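Local coordinates for Pab-dependent poly(a)-specific ribonuclease subunit PAN2 (Neurospora crassa, PDB 4CZX), which is probably the catalytic subunit of the PAN deadenylation complex, which shortens mRNA poly(A) tails, and is represented here by its N-terminal WD40 domain, at residues Q285-V290 and D306-T311; H248-P253 and L291-S296; Q189-F194 and I221-V226; D24-P29 and T46-A51. All coordinates share one frame; numbering follows the deposited sequence. Where two conformers were deposited one is given.

Interaction 1: residues Q285-V290 and D306-T311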
loop_
_atom_site.group_PDB
_atom_site.type_symbol
_atom_site.label_atom_id
_atom_site.label_comp_id
_atom_site.label_asym_id
_atom_site.label_seq_id
_atom_site.Cartn_x
_atom_site.Cartn_y
_atom_site.Cartn_z
ATOM N N GLN A 285 -12.459 -33.480 -23.740
ATOM C CA GLN A 285 -12.044 -32.486 -24.730
ATOM C C GLN A 285 -11.206 -31.399 -24.106
ATOM O O GLN A 285 -11.612 -30.239 -24.103
ATOM C CB GLN A 285 -13.260 -31.856 -25.411
ATOM C CG GLN A 285 -14.437 -32.797 -25.593
ATOM C CD GLN A 285 -14.115 -33.970 -26.493
ATOM O OE1 GLN A 285 -13.205 -33.902 -27.323
ATOM N NE2 GLN A 285 -14.858 -35.059 -26.331
ATOM N N PRO A 286 -10.037 -31.760 -23.558
ATOM C CA PRO A 286 -9.250 -30.702 -22.918
ATOM C C PRO A 286 -8.743 -29.702 -23.951
ATOM O O PRO A 286 -8.419 -30.091 -25.071
ATOM C CB PRO A 286 -8.097 -31.467 -22.262
ATOM C CG PRO A 286 -7.945 -32.705 -23.081
ATOM C CD PRO A 286 -9.308 -33.039 -23.632
ATOM N N GLN A 287 -8.710 -28.425 -23.593
ATOM C CA GLN A 287 -8.176 -27.416 -24.490
ATOM C C GLN A 287 -6.680 -27.647 -24.669
ATOM O O GLN A 287 -6.162 -27.587 -25.778
ATOM C CB GLN A 287 -8.447 -26.003 -23.960
ATOM C CG GLN A 287 -7.922 -24.903 -24.871
ATOM C CD GLN A 287 -8.152 -23.504 -24.325
ATOM O OE1 GLN A 287 -8.572 -23.322 -23.177
ATOM N NE2 GLN A 287 -7.875 -22.502 -25.153
ATOM N N GLY A 288 -5.991 -27.930 -23.571
ATOM C CA GLY A 288 -4.559 -28.151 -23.625
ATOM C C GLY A 288 -4.156 -29.574 -23.305
ATOM O O GLY A 288 -4.968 -30.495 -23.385
ATOM N N VAL A 289 -2.886 -29.743 -22.951
ATOM C CA VAL A 289 -2.344 -31.030 -22.541
ATOM C C VAL A 289 -2.773 -31.323 -21.102
ATOM O O VAL A 289 -2.645 -30.462 -20.238
ATOM C CB VAL A 289 -0.814 -31.038 -22.628
ATOM C CG1 VAL A 289 -0.253 -32.340 -22.100
ATOM C CG2 VAL A 289 -0.359 -30.783 -24.069
ATOM N N VAL A 290 -3.287 -32.522 -20.845
ATOM C CA VAL A 290 -3.706 -32.871 -19.488
ATOM C C VAL A 290 -2.474 -32.979 -18.595
ATOM O O VAL A 290 -1.486 -33.618 -18.970
ATOM C CB VAL A 290 -4.510 -34.195 -19.446
ATOM C CG1 VAL A 290 -4.900 -34.530 -18.017
ATOM C CG2 VAL A 290 -5.743 -34.088 -20.319
ATOM N N ASP A 306 -5.656 -29.091 -17.305
ATOM C CA ASP A 306 -4.794 -29.029 -18.484
ATOM C C ASP A 306 -3.817 -27.860 -18.424
ATOM O O ASP A 306 -3.900 -27.008 -17.532
ATOM C CB ASP A 306 -5.624 -28.982 -19.786
ATOM C CG ASP A 306 -6.375 -27.661 -20.004
ATOM O OD1 ASP A 306 -6.049 -26.619 -19.396
ATOM O OD2 ASP A 306 -7.315 -27.669 -20.828
ATOM N N ASN A 307 -2.893 -27.811 -19.380
ATOM C CA ASN A 307 -1.849 -26.801 -19.306
ATOM C C ASN A 307 -2.327 -25.445 -19.817
ATOM O O ASN A 307 -1.555 -24.493 -19.862
ATOM C CB ASN A 307 -0.600 -27.265 -20.067
ATOM C CG ASN A 307 -0.785 -27.261 -21.559
ATOM O OD1 ASN A 307 -1.902 -27.325 -22.064
ATOM N ND2 ASN A 307 0.323 -27.178 -22.283
ATOM N N LYS A 308 -3.604 -25.359 -20.186
ATOM C CA LYS A 308 -4.219 -24.084 -20.566
ATOM C C LYS A 308 -5.023 -23.477 -19.403
ATOM O O LYS A 308 -5.842 -22.576 -19.608
ATOM C CB LYS A 308 -5.129 -24.268 -21.785
ATOM C CG LYS A 308 -4.401 -24.679 -23.084
ATOM C CD LYS A 308 -3.190 -23.808 -23.384
ATOM C CE LYS A 308 -2.554 -24.181 -24.733
ATOM N NZ LYS A 308 -2.228 -25.642 -24.837
ATOM N N HIS A 309 -4.776 -23.998 -18.199
ATOM C CA HIS A 309 -5.378 -23.543 -16.931
ATOM C C HIS A 309 -6.827 -24.013 -16.696
ATOM O O HIS A 309 -7.482 -23.556 -15.756
ATOM C CB HIS A 309 -5.325 -22.007 -16.809
ATOM C CG HIS A 309 -3.939 -21.436 -16.786
ATOM N ND1 HIS A 309 -3.575 -20.409 -15.942
ATOM C CD2 HIS A 309 -2.836 -21.726 -17.521
ATOM C CE1 HIS A 309 -2.305 -20.102 -16.143
ATOM N NE2 HIS A 309 -1.835 -20.884 -17.098
ATOM N N ASN A 310 -7.332 -24.928 -17.517
ATOM C CA ASN A 310 -8.689 -25.425 -17.297
ATOM C C ASN A 310 -8.704 -26.629 -16.385
ATOM O O ASN A 310 -7.821 -27.476 -16.460
ATOM C CB ASN A 310 -9.364 -25.813 -18.611
ATOM C CG ASN A 310 -9.307 -24.718 -19.641
ATOM O OD1 ASN A 310 -9.929 -23.670 -19.477
ATOM N ND2 ASN A 310 -8.562 -24.956 -20.723
ATOM N N THR A 311 -9.709 -26.706 -15.519
ATOM C CA THR A 311 -10.002 -27.956 -14.829
ATOM C C THR A 311 -11.434 -28.361 -15.140
ATOM O O THR A 311 -12.355 -27.553 -15.008
ATOM C CB THR A 311 -9.808 -27.848 -13.315
ATOM O OG1 THR A 311 -8.419 -27.649 -13.034
ATOM C CG2 THR A 311 -10.270 -29.131 -12.621
#

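Interaction 2: residues H248-P253 and L291-S296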
loop_
_atom_site.group_PDB
_atom_site.type_symbol
_atom_site.label_atom_id
_atom_site.label_comp_id
_atom_site.label_asym_id
_atom_site.label_seq_id
_atom_site.Cartn_x
_atom_site.Cartn_y
_atom_site.Cartn_z
ATOM N N HIS A 248 -1.503 -40.541 -16.230
ATOM C CA HIS A 248 -2.084 -40.561 -14.887
ATOM C C HIS A 248 -2.931 -41.796 -14.665
ATOM O O HIS A 248 -3.437 -42.409 -15.620
ATOM C CB HIS A 248 -2.925 -39.304 -14.639
ATOM C CG HIS A 248 -2.183 -38.041 -14.929
ATOM N ND1 HIS A 248 -1.268 -37.498 -14.053
ATOM C CD2 HIS A 248 -2.183 -37.246 -16.022
ATOM C CE1 HIS A 248 -0.734 -36.420 -14.598
ATOM N NE2 HIS A 248 -1.276 -36.244 -15.790
ATOM N N VAL A 249 -3.071 -42.156 -13.393
ATOM C CA VAL A 249 -3.828 -43.329 -13.011
ATOM C C VAL A 249 -4.415 -43.158 -11.611
ATOM O O VAL A 249 -3.794 -42.579 -10.712
ATOM C CB VAL A 249 -2.957 -44.613 -13.068
ATOM C CG1 VAL A 249 -1.858 -44.575 -12.003
ATOM C CG2 VAL A 249 -3.813 -45.868 -12.951
ATOM N N ARG A 250 -5.641 -43.639 -11.459
ATOM C CA ARG A 250 -6.284 -43.724 -10.156
ATOM C C ARG A 250 -6.976 -45.065 -10.044
ATOM O O ARG A 250 -7.587 -45.529 -11.007
ATOM C CB ARG A 250 -7.308 -42.604 -9.955
ATOM C CG ARG A 250 -6.713 -41.219 -9.758
ATOM C CD ARG A 250 -5.996 -41.113 -8.423
ATOM N NE ARG A 250 -5.479 -39.764 -8.169
ATOM C CZ ARG A 250 -4.217 -39.396 -8.356
ATOM N NH1 ARG A 250 -3.320 -40.255 -8.842
ATOM N NH2 ARG A 250 -3.852 -38.158 -8.075
ATOM N N MET A 251 -6.891 -45.675 -8.865
ATOM C CA MET A 251 -7.699 -46.855 -8.567
ATOM C C MET A 251 -9.144 -46.420 -8.411
ATOM O O MET A 251 -9.423 -45.374 -7.815
ATOM C CB MET A 251 -7.225 -47.553 -7.293
ATOM C CG MET A 251 -5.843 -48.167 -7.407
ATOM S SD MET A 251 -5.754 -49.440 -8.682
ATOM C CE MET A 251 -6.907 -50.685 -8.079
ATOM N N HIS A 252 -10.057 -47.210 -8.962
ATOM C CA HIS A 252 -11.479 -46.959 -8.815
ATOM C C HIS A 252 -11.882 -47.323 -7.388
ATOM O O HIS A 252 -11.620 -48.439 -6.943
ATOM C CB HIS A 252 -12.274 -47.765 -9.841
ATOM C CG HIS A 252 -13.647 -47.233 -10.095
ATOM N ND1 HIS A 252 -14.655 -47.294 -9.156
ATOM C CD2 HIS A 252 -14.181 -46.630 -11.183
ATOM C CE1 HIS A 252 -15.749 -46.744 -9.652
ATOM N NE2 HIS A 252 -15.489 -46.336 -10.882
ATOM N N PRO A 253 -12.500 -46.377 -6.664
ATOM C CA PRO A 253 -12.820 -46.576 -5.242
ATOM C C PRO A 253 -13.935 -47.591 -5.001
ATOM O O PRO A 253 -14.074 -48.082 -3.872
ATOM C CB PRO A 253 -13.248 -45.174 -4.780
ATOM C CG PRO A 253 -13.761 -44.526 -6.005
ATOM C CD PRO A 253 -12.910 -45.044 -7.139
ATOM N N LEU A 291 -2.525 -32.320 -17.437
ATOM C CA LEU A 291 -1.410 -32.306 -16.484
ATOM C C LEU A 291 -1.714 -33.001 -15.163
ATOM O O LEU A 291 -0.797 -33.491 -14.494
ATOM C CB LEU A 291 -0.993 -30.870 -16.167
ATOM C CG LEU A 291 -0.330 -30.069 -17.284
ATOM C CD1 LEU A 291 0.049 -28.706 -16.742
ATOM C CD2 LEU A 291 0.891 -30.793 -17.829
ATOM N N HIS A 292 -2.984 -32.981 -14.755
ATOM C CA HIS A 292 -3.389 -33.601 -13.490
ATOM C C HIS A 292 -4.742 -34.265 -13.610
ATOM O O HIS A 292 -5.568 -33.886 -14.441
ATOM C CB HIS A 292 -3.427 -32.570 -12.340
ATOM C CG HIS A 292 -2.214 -31.705 -12.272
ATOM N ND1 HIS A 292 -1.003 -32.155 -11.792
ATOM C CD2 HIS A 292 -2.026 -30.411 -12.625
ATOM C CE1 HIS A 292 -0.109 -31.185 -11.892
ATOM N NE2 HIS A 292 -0.707 -30.112 -12.382
ATOM N N PHE A 293 -4.957 -35.251 -12.746
ATOM C CA PHE A 293 -6.151 -36.084 -12.765
ATOM C C PHE A 293 -6.503 -36.550 -11.351
ATOM O O PHE A 293 -5.614 -36.854 -10.553
ATOM C CB PHE A 293 -5.938 -37.298 -13.690
ATOM C CG PHE A 293 -7.064 -38.281 -13.662
ATOM C CD1 PHE A 293 -8.299 -37.946 -14.195
ATOM C CD2 PHE A 293 -6.892 -39.540 -13.102
ATOM C CE1 PHE A 293 -9.344 -38.849 -14.179
ATOM C CE2 PHE A 293 -7.940 -40.454 -13.079
ATOM C CZ PHE A 293 -9.166 -40.102 -13.610
ATOM N N ASP A 294 -7.792 -36.599 -11.030
ATOM C CA ASP A 294 -8.225 -37.289 -9.818
ATOM C C ASP A 294 -9.629 -37.854 -10.001
ATOM O O ASP A 294 -10.362 -37.454 -10.914
ATOM C CB ASP A 294 -8.179 -36.340 -8.593
ATOM C CG ASP A 294 -8.180 -37.087 -7.266
ATOM O OD1 ASP A 294 -7.823 -38.294 -7.251
ATOM O OD2 ASP A 294 -8.553 -36.473 -6.235
ATOM N N VAL A 295 -9.991 -38.786 -9.124
ATOM C CA VAL A 295 -11.334 -39.363 -9.084
ATOM C C VAL A 295 -11.923 -39.145 -7.686
ATOM O O VAL A 295 -11.195 -39.167 -6.697
ATOM C CB VAL A 295 -11.325 -40.872 -9.427
ATOM C CG1 VAL A 295 -10.523 -41.662 -8.389
ATOM C CG2 VAL A 295 -12.746 -41.414 -9.528
ATOM N N SER A 296 -13.223 -38.895 -7.609
ATOM C CA SER A 296 -13.889 -38.666 -6.316
ATOM C C SER A 296 -14.034 -39.953 -5.503
ATOM O O SER A 296 -13.888 -41.051 -6.043
ATOM C CB SER A 296 -15.263 -38.041 -6.533
ATOM O OG SER A 296 -16.179 -38.979 -7.084
#

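Interaction 3: residues Q189-F194 and I221-V226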
loop_
_atom_site.group_PDB
_atom_site.type_symbol
_atom_site.label_atom_id
_atom_site.label_comp_id
_atom_site.label_asym_id
_atom_site.label_seq_id
_atom_site.Cartn_x
_atom_site.Cartn_y
_atom_site.Cartn_z
ATOM N N GLN A 189 11.088 -51.766 -9.125
ATOM C CA GLN A 189 11.529 -50.948 -10.254
ATOM C C GLN A 189 10.353 -50.698 -11.190
ATOM O O GLN A 189 10.011 -51.547 -12.008
ATOM C CB GLN A 189 12.674 -51.620 -11.008
ATOM C CG GLN A 189 13.267 -50.731 -12.077
ATOM C CD GLN A 189 14.091 -49.620 -11.487
ATOM O OE1 GLN A 189 15.025 -49.870 -10.724
ATOM N NE2 GLN A 189 13.748 -48.378 -11.820
ATOM N N ALA A 190 9.722 -49.538 -11.065
ATOM C CA ALA A 190 8.515 -49.270 -11.836
ATOM C C ALA A 190 8.850 -48.709 -13.213
ATOM O O ALA A 190 8.450 -49.269 -14.233
ATOM C CB ALA A 190 7.598 -48.319 -11.073
ATOM N N HIS A 191 9.583 -47.603 -13.249
ATOM C CA HIS A 191 9.955 -46.996 -14.521
ATOM C C HIS A 191 11.432 -46.623 -14.526
ATOM O O HIS A 191 12.084 -46.633 -13.487
ATOM C CB HIS A 191 9.075 -45.773 -14.799
ATOM C CG HIS A 191 7.610 -46.068 -14.718
ATOM N ND1 HIS A 191 6.843 -46.355 -15.827
ATOM C CD2 HIS A 191 6.774 -46.148 -13.652
ATOM C CE1 HIS A 191 5.598 -46.594 -15.450
ATOM N NE2 HIS A 191 5.531 -46.477 -14.135
ATOM N N GLY A 192 11.962 -46.317 -15.707
ATOM C CA GLY A 192 13.385 -46.109 -15.865
ATOM C C GLY A 192 13.994 -44.902 -15.166
ATOM O O GLY A 192 15.093 -45.006 -14.631
ATOM N N ALA A 193 13.306 -43.760 -15.172
ATOM C CA ALA A 193 13.880 -42.532 -14.606
ATOM C C ALA A 193 12.908 -41.718 -13.762
ATOM O O ALA A 193 13.332 -40.964 -12.874
ATOM C CB ALA A 193 14.432 -41.648 -15.720
ATOM N N PHE A 194 11.615 -41.811 -14.058
ATOM C CA PHE A 194 10.638 -41.036 -13.295
ATOM C C PHE A 194 9.270 -41.683 -13.238
ATOM O O PHE A 194 8.882 -42.477 -14.092
ATOM C CB PHE A 194 10.481 -39.609 -13.859
ATOM C CG PHE A 194 9.780 -39.550 -15.188
ATOM C CD1 PHE A 194 10.500 -39.724 -16.374
ATOM C CD2 PHE A 194 8.416 -39.307 -15.263
ATOM C CE1 PHE A 194 9.859 -39.674 -17.606
ATOM C CE2 PHE A 194 7.768 -39.257 -16.486
ATOM C CZ PHE A 194 8.492 -39.445 -17.666
ATOM N N ILE A 221 9.531 -38.843 -22.243
ATOM C CA ILE A 221 8.467 -39.584 -22.897
ATOM C C ILE A 221 7.816 -40.572 -21.929
ATOM O O ILE A 221 8.504 -41.298 -21.207
ATOM C CB ILE A 221 9.020 -40.325 -24.132
ATOM C CG1 ILE A 221 9.749 -39.318 -25.035
ATOM C CG2 ILE A 221 7.912 -41.050 -24.884
ATOM C CD1 ILE A 221 10.525 -39.944 -26.170
ATOM N N LEU A 222 6.487 -40.582 -21.900
ATOM C CA LEU A 222 5.740 -41.514 -21.048
ATOM C C LEU A 222 5.669 -42.939 -21.623
ATOM O O LEU A 222 5.700 -43.134 -22.844
ATOM C CB LEU A 222 4.332 -40.986 -20.820
ATOM C CG LEU A 222 4.290 -39.753 -19.923
ATOM C CD1 LEU A 222 2.979 -39.005 -20.123
ATOM C CD2 LEU A 222 4.459 -40.184 -18.467
ATOM N N ASP A 223 5.556 -43.929 -20.737
ATOM C CA ASP A 223 5.491 -45.337 -21.146
ATOM C C ASP A 223 4.104 -45.747 -21.651
ATOM O O ASP A 223 3.092 -45.211 -21.200
ATOM C CB ASP A 223 5.902 -46.248 -19.984
ATOM C CG ASP A 223 7.403 -46.245 -19.735
ATOM O OD1 ASP A 223 8.183 -46.047 -20.701
ATOM O OD2 ASP A 223 7.807 -46.453 -18.576
ATOM N N PRO A 224 4.053 -46.715 -22.586
ATOM C CA PRO A 224 2.799 -47.197 -23.175
ATOM C C PRO A 224 2.103 -48.218 -22.281
ATOM O O PRO A 224 1.508 -49.195 -22.764
ATOM C CB PRO A 224 3.266 -47.850 -24.481
ATOM C CG PRO A 224 4.610 -48.385 -24.129
ATOM C CD PRO A 224 5.226 -47.326 -23.244
ATOM N N TYR A 225 2.197 -48.006 -20.975
ATOM C CA TYR A 225 1.592 -48.920 -20.018
ATOM C C TYR A 225 1.537 -48.302 -18.641
ATOM O O TYR A 225 2.241 -47.337 -18.343
ATOM C CB TYR A 225 2.364 -50.241 -19.941
ATOM C CG TYR A 225 3.862 -50.069 -19.814
ATOM C CD1 TYR A 225 4.443 -49.689 -18.609
ATOM C CD2 TYR A 225 4.699 -50.297 -20.902
ATOM C CE1 TYR A 225 5.818 -49.521 -18.493
ATOM C CE2 TYR A 225 6.079 -50.136 -20.795
ATOM C CZ TYR A 225 6.631 -49.752 -19.591
ATOM O OH TYR A 225 7.993 -49.593 -19.473
ATOM N N VAL A 226 0.684 -48.886 -17.809
ATOM C CA VAL A 226 0.676 -48.623 -16.382
ATOM C C VAL A 226 1.372 -49.793 -15.687
ATOM O O VAL A 226 1.079 -50.956 -15.987
ATOM C CB VAL A 226 -0.759 -48.463 -15.850
ATOM C CG1 VAL A 226 -0.768 -48.438 -14.322
ATOM C CG2 VAL A 226 -1.393 -47.210 -16.415
HETATM O O HOH W 1 10.336 -46.666 -18.278
#

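Interaction 4: residues D24-P29 and T46-A51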
loop_
_atom_site.group_PDB
_atom_site.type_symbol
_atom_site.label_atom_id
_atom_site.label_comp_id
_atom_site.label_asym_id
_atom_site.label_seq_id
_atom_site.Cartn_x
_atom_site.Cartn_y
_atom_site.Cartn_z
ATOM N N ASP A 24 -1.759 -15.256 -9.741
ATOM C CA ASP A 24 -0.775 -16.284 -10.065
ATOM C C ASP A 24 -0.843 -16.753 -11.515
ATOM O O ASP A 24 -0.105 -17.660 -11.905
ATOM C CB ASP A 24 -0.937 -17.494 -9.138
ATOM C CG ASP A 24 -0.693 -17.146 -7.678
ATOM O OD1 ASP A 24 -0.262 -16.007 -7.393
ATOM O OD2 ASP A 24 -0.913 -18.022 -6.819
ATOM N N TYR A 25 -1.711 -16.147 -12.316
ATOM C CA TYR A 25 -1.876 -16.570 -13.715
ATOM C C TYR A 25 -0.557 -16.674 -14.501
ATOM O O TYR A 25 -0.306 -17.651 -15.226
ATOM C CB TYR A 25 -2.820 -15.597 -14.419
ATOM C CG TYR A 25 -3.093 -15.917 -15.863
ATOM C CD1 TYR A 25 -3.867 -17.013 -16.213
ATOM C CD2 TYR A 25 -2.590 -15.106 -16.887
ATOM C CE1 TYR A 25 -4.132 -17.308 -17.530
ATOM C CE2 TYR A 25 -2.850 -15.397 -18.214
ATOM C CZ TYR A 25 -3.624 -16.503 -18.526
ATOM O OH TYR A 25 -3.903 -16.812 -19.832
ATOM N N HIS A 26 0.299 -15.672 -14.345
ATOM C CA HIS A 26 1.594 -15.554 -15.025
ATOM C C HIS A 26 2.524 -16.721 -14.737
ATOM O O HIS A 26 3.468 -16.998 -15.480
ATOM C CB HIS A 26 2.294 -14.263 -14.584
ATOM C CG HIS A 26 2.797 -14.312 -13.173
ATOM N ND1 HIS A 26 1.986 -14.077 -12.081
ATOM C CD2 HIS A 26 4.023 -14.604 -12.673
ATOM C CE1 HIS A 26 2.693 -14.209 -10.973
ATOM N NE2 HIS A 26 3.932 -14.523 -11.304
ATOM N N ALA A 27 2.296 -17.366 -13.598
ATOM C CA ALA A 27 3.205 -18.400 -13.120
ATOM C C ALA A 27 2.883 -19.792 -13.687
ATOM O O ALA A 27 3.679 -20.717 -13.537
ATOM C CB ALA A 27 3.203 -18.436 -11.590
ATOM N N GLY A 28 1.732 -19.939 -14.340
ATOM C CA GLY A 28 1.430 -21.173 -15.051
ATOM C C GLY A 28 0.137 -21.859 -14.630
ATOM O O GLY A 28 -0.628 -21.325 -13.833
ATOM N N PRO A 29 -0.114 -23.055 -15.172
ATOM C CA PRO A 29 -1.341 -23.813 -14.883
ATOM C C PRO A 29 -1.352 -24.390 -13.480
ATOM O O PRO A 29 -0.396 -24.210 -12.721
ATOM C CB PRO A 29 -1.306 -24.937 -15.925
ATOM C CG PRO A 29 0.159 -25.183 -16.111
ATOM C CD PRO A 29 0.780 -23.791 -16.081
ATOM N N THR A 46 -2.163 -23.561 -7.311
ATOM C CA THR A 46 -1.407 -22.780 -8.311
ATOM C C THR A 46 0.098 -22.902 -8.121
ATOM O O THR A 46 0.575 -23.382 -7.093
ATOM C CB THR A 46 -1.744 -21.244 -8.274
ATOM O OG1 THR A 46 -1.065 -20.626 -7.172
ATOM C CG2 THR A 46 -3.253 -20.984 -8.175
ATOM N N GLN A 47 0.846 -22.398 -9.101
ATOM C CA GLN A 47 2.296 -22.488 -9.097
ATOM C C GLN A 47 2.945 -21.586 -8.042
ATOM O O GLN A 47 4.168 -21.600 -7.893
ATOM C CB GLN A 47 2.850 -22.139 -10.495
ATOM C CG GLN A 47 2.376 -23.080 -11.610
ATOM C CD GLN A 47 2.873 -24.491 -11.406
ATOM O OE1 GLN A 47 3.921 -24.697 -10.793
ATOM N NE2 GLN A 47 2.114 -25.483 -11.904
ATOM N N LYS A 48 2.136 -20.783 -7.341
ATOM C CA LYS A 48 2.647 -19.904 -6.288
ATOM C C LYS A 48 1.952 -20.182 -4.955
ATOM O O LYS A 48 2.068 -19.414 -4.000
ATOM C CB LYS A 48 2.482 -18.427 -6.674
ATOM C CG LYS A 48 3.421 -17.980 -7.812
ATOM C CD LYS A 48 2.908 -16.700 -8.477
ATOM C CE LYS A 48 3.057 -15.479 -7.567
ATOM N NZ LYS A 48 2.080 -14.379 -7.883
ATOM N N GLY A 49 1.216 -21.276 -4.887
ATOM C CA GLY A 49 0.639 -21.677 -3.613
ATOM C C GLY A 49 -0.764 -21.190 -3.285
ATOM O O GLY A 49 -1.201 -21.300 -2.138
ATOM N N PHE A 50 -1.499 -20.668 -4.261
ATOM C CA PHE A 50 -2.922 -20.423 -3.985
ATOM C C PHE A 50 -3.692 -21.744 -4.009
ATOM O O PHE A 50 -3.448 -22.603 -4.865
ATOM C CB PHE A 50 -3.534 -19.447 -4.998
ATOM C CG PHE A 50 -4.117 -18.218 -4.367
ATOM C CD1 PHE A 50 -5.384 -18.251 -3.789
ATOM C CD2 PHE A 50 -3.408 -17.037 -4.351
ATOM C CE1 PHE A 50 -5.917 -17.108 -3.201
ATOM C CE2 PHE A 50 -3.934 -15.890 -3.766
ATOM C CZ PHE A 50 -5.190 -15.922 -3.193
ATOM N N ALA A 51 -4.602 -21.901 -3.050
ATOM C CA ALA A 51 -5.539 -23.015 -3.023
ATOM C C ALA A 51 -6.923 -22.487 -3.339
ATOM O O ALA A 51 -7.379 -21.516 -2.709
ATOM C CB ALA A 51 -5.537 -23.696 -1.656
HETATM O O HOH W 2 -0.079 -20.481 -11.296
#

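Interaction 1: residues Q285-V290 and D306-T311
Asp306 OD2 is gripped from two directions. Gly288 N comes down on it from above the carboxylate plane, 3.1 Å away and nearly straight (167° at the hydrogen), while Asn310 ND2 takes the syn lone pair of the same Asp306 OD2 at 3.0 Å. The other oxygen, Asp306 OD1, accepts the backbone N of Asn310 at 2.8 Å and that of Lys308 at 2.9 Å, one from each face; the bond to Lys308 makes an Asx turn. Asp306 to His309 is also the type I turn that joins strands 302-306 and 310-315, so one carboxylate both shapes this hairpin of the propeller and holds the incoming loop 285-290, which leads from strand 279-283 of one blade to strand 290-295 of the next. Val290 pairs with Asp306 where the loop becomes strand. Gln287, its chain extended, crosses Asn310 at about a right angle, and its OE1 receives Asn310 ND2 at 2.9 Å with the two amides nearly coplanar. Asn307 clasps Val289 twice: Val289 N lies above the carbonyl plane of Asn307 OD1, 2.8 Å from it, and Asn307 N reaches Val289 O at 2.8 Å. Lys308 NZ approaches Asn307 OD1 from the opposite face. Gly288 CA packs against the lysine chain, 3.5 Å from Lys308 CG. Gln287 N donates to Tyr312 OH, just outside the segment.

Interaction 2: residues H248-P253 and L291-S296
Arg250 bends at chi2 (-69°), turning CD aside from the line of the chain, and Asp294 holds CG anti to its backbone N (chi1 -162°). Arg250 NE gives Asp294 OD1 a salt-bridged hydrogen bond of 2.9 Å (158° at the hydrogen); the acceptor lies in the guanidinium plane, but the carboxylate is turned steeply against that plane and is met on its anti side, from a donor tilted out of the carboxylate plane. Phe293 O sits over one guanidinium face, 3.3 Å from Arg250 NH2 but not bonded to it. The aliphatic part of the arginine does the apolar work: Arg250 CG touches Phe293 CE2 at 3.6 Å, and Arg250 CB touches Val295 CG1 at 3.7 Å. Further along, His248 CB meets Phe293 CB at 3.7 Å, and His292 CA makes a CH-pi contact over one face of the His248 ring, 4.3 Å from its centroid. The axes of strands 248-251 and 291-295 come within 7.0 Å and run almost parallel, joined by side chains rather than backbone bonds, as expected for inner strands of adjacent propeller blades. Around them, Arg250 NH1 has a second carboxylate in Asp197 on strand 194-200, Asp294 OD2 accepts Phe35 N on strand 32-35, and Phe293 packs against strand 258-262.

Interaction 3: residues Q189-F194 and I221-V226
Polar contact centres on His191 and Asp223. His191 ND1 donates to Asp223 OD2 at 2.9 Å in a straight bond (179° at the hydrogen) that lies in the ring plane and uses the anti lone pair of the carboxylate; ring and carboxylate are nearly coplanar. A water ties the neighbouring backbone to the same carboxylate oxygen, accepting from Gly192 N at 3.1 Å and donating to Asp223 OD2 at 2.6 Å, so this one oxygen serves both histidine and solvent. Apolar contact is looser. Leu222 CD2 sits at the edge of the Phe194 ring, 4.0 Å from CE2, where the two side chains cross at about a right angle. The Tyr225 ring lays one face on Asp223 CB, while its CE1 comes within 4.2 Å of His191 CE1. Beyond the pair, His191 NE2 is hydrogen-bonded to Thr207 OG1 on strand 204-210. A histidine in the loop entering a blade, a threonine on its second strand and an aspartate near the start of the third fit the structural His-Ser/Thr-Asp network of WD40 repeats. Because ND1 is the donor, that nitrogen is protonated; the carboxylate in line with it would be expected to polarise the ring and favour this proton position.

Interaction 4: residues D24-P29 and T46-A51
The short 3-10 turn at 25-27 lies against the type I turn Thr46 to Gly49, with Ala27 CA and Gln47 CA 5.8 Å apart. Asp24 reaches across with both oxygens. Its OD2 accepts the hydroxyl of Thr46 OG1 at 2.6 Å, close to the carboxylate plane and on the anti side. Thr46 OG1 in turn accepts Phe50 N at 2.9 Å and Lys48 N at 3.2 Å, the latter making an ST turn; three bonds thus fix the hydroxyl. Asp24 OD1 forms a salt bridge with Lys48 NZ, 2.9 Å away and above the carboxylate plane. The lysine bends at chi3 (71°), and its CD and CE run beside Asp24 OD1, while Lys48 CD rests on Ala27 CB at 3.6 Å. At the other end Gln47 NE2 donates to Pro29 O at 2.9 Å. A water bridges the backbones, donating to Asp24 O and Gly28 O and accepting from Gln47 N. Within the first predicted WD repeat, this ties the loop before strand 32-35 to the turn between strands 41-45 and 50-55. Asp24 OD1 also meets Arg66, and Lys48 NZ also meets Glu70, so charges alternate across the site; the two cations beside buried Asp24 would be expected to keep its carboxylate ionised.

In the fold
The four contacts belong to one beta-propeller. Interactions 1 and 2 share strand 290-295, and Asn307 CB touches Leu291 CD1 at 3.7 Å. Interaction 4 adjoins both: His309 CE1 lies 3.1 Å from Gly28 O, and Leu291 CD1 packs on Pro29 CG at 3.6 Å. Interaction 3 meets interaction 2 through Val249 CG2 and Val226 CG1, 4.2 Å apart, but its nearest atoms are about 15 Å from interaction 4. Interaction 2 lies closest to the middle of the chain, its centre about 7 Å away against about 17 Å for the others. The metal-dependent exonuclease domain is absent from this fragment; a MES molecule, probably from crystallisation, lies about 3 Å from the Phe194 side chain.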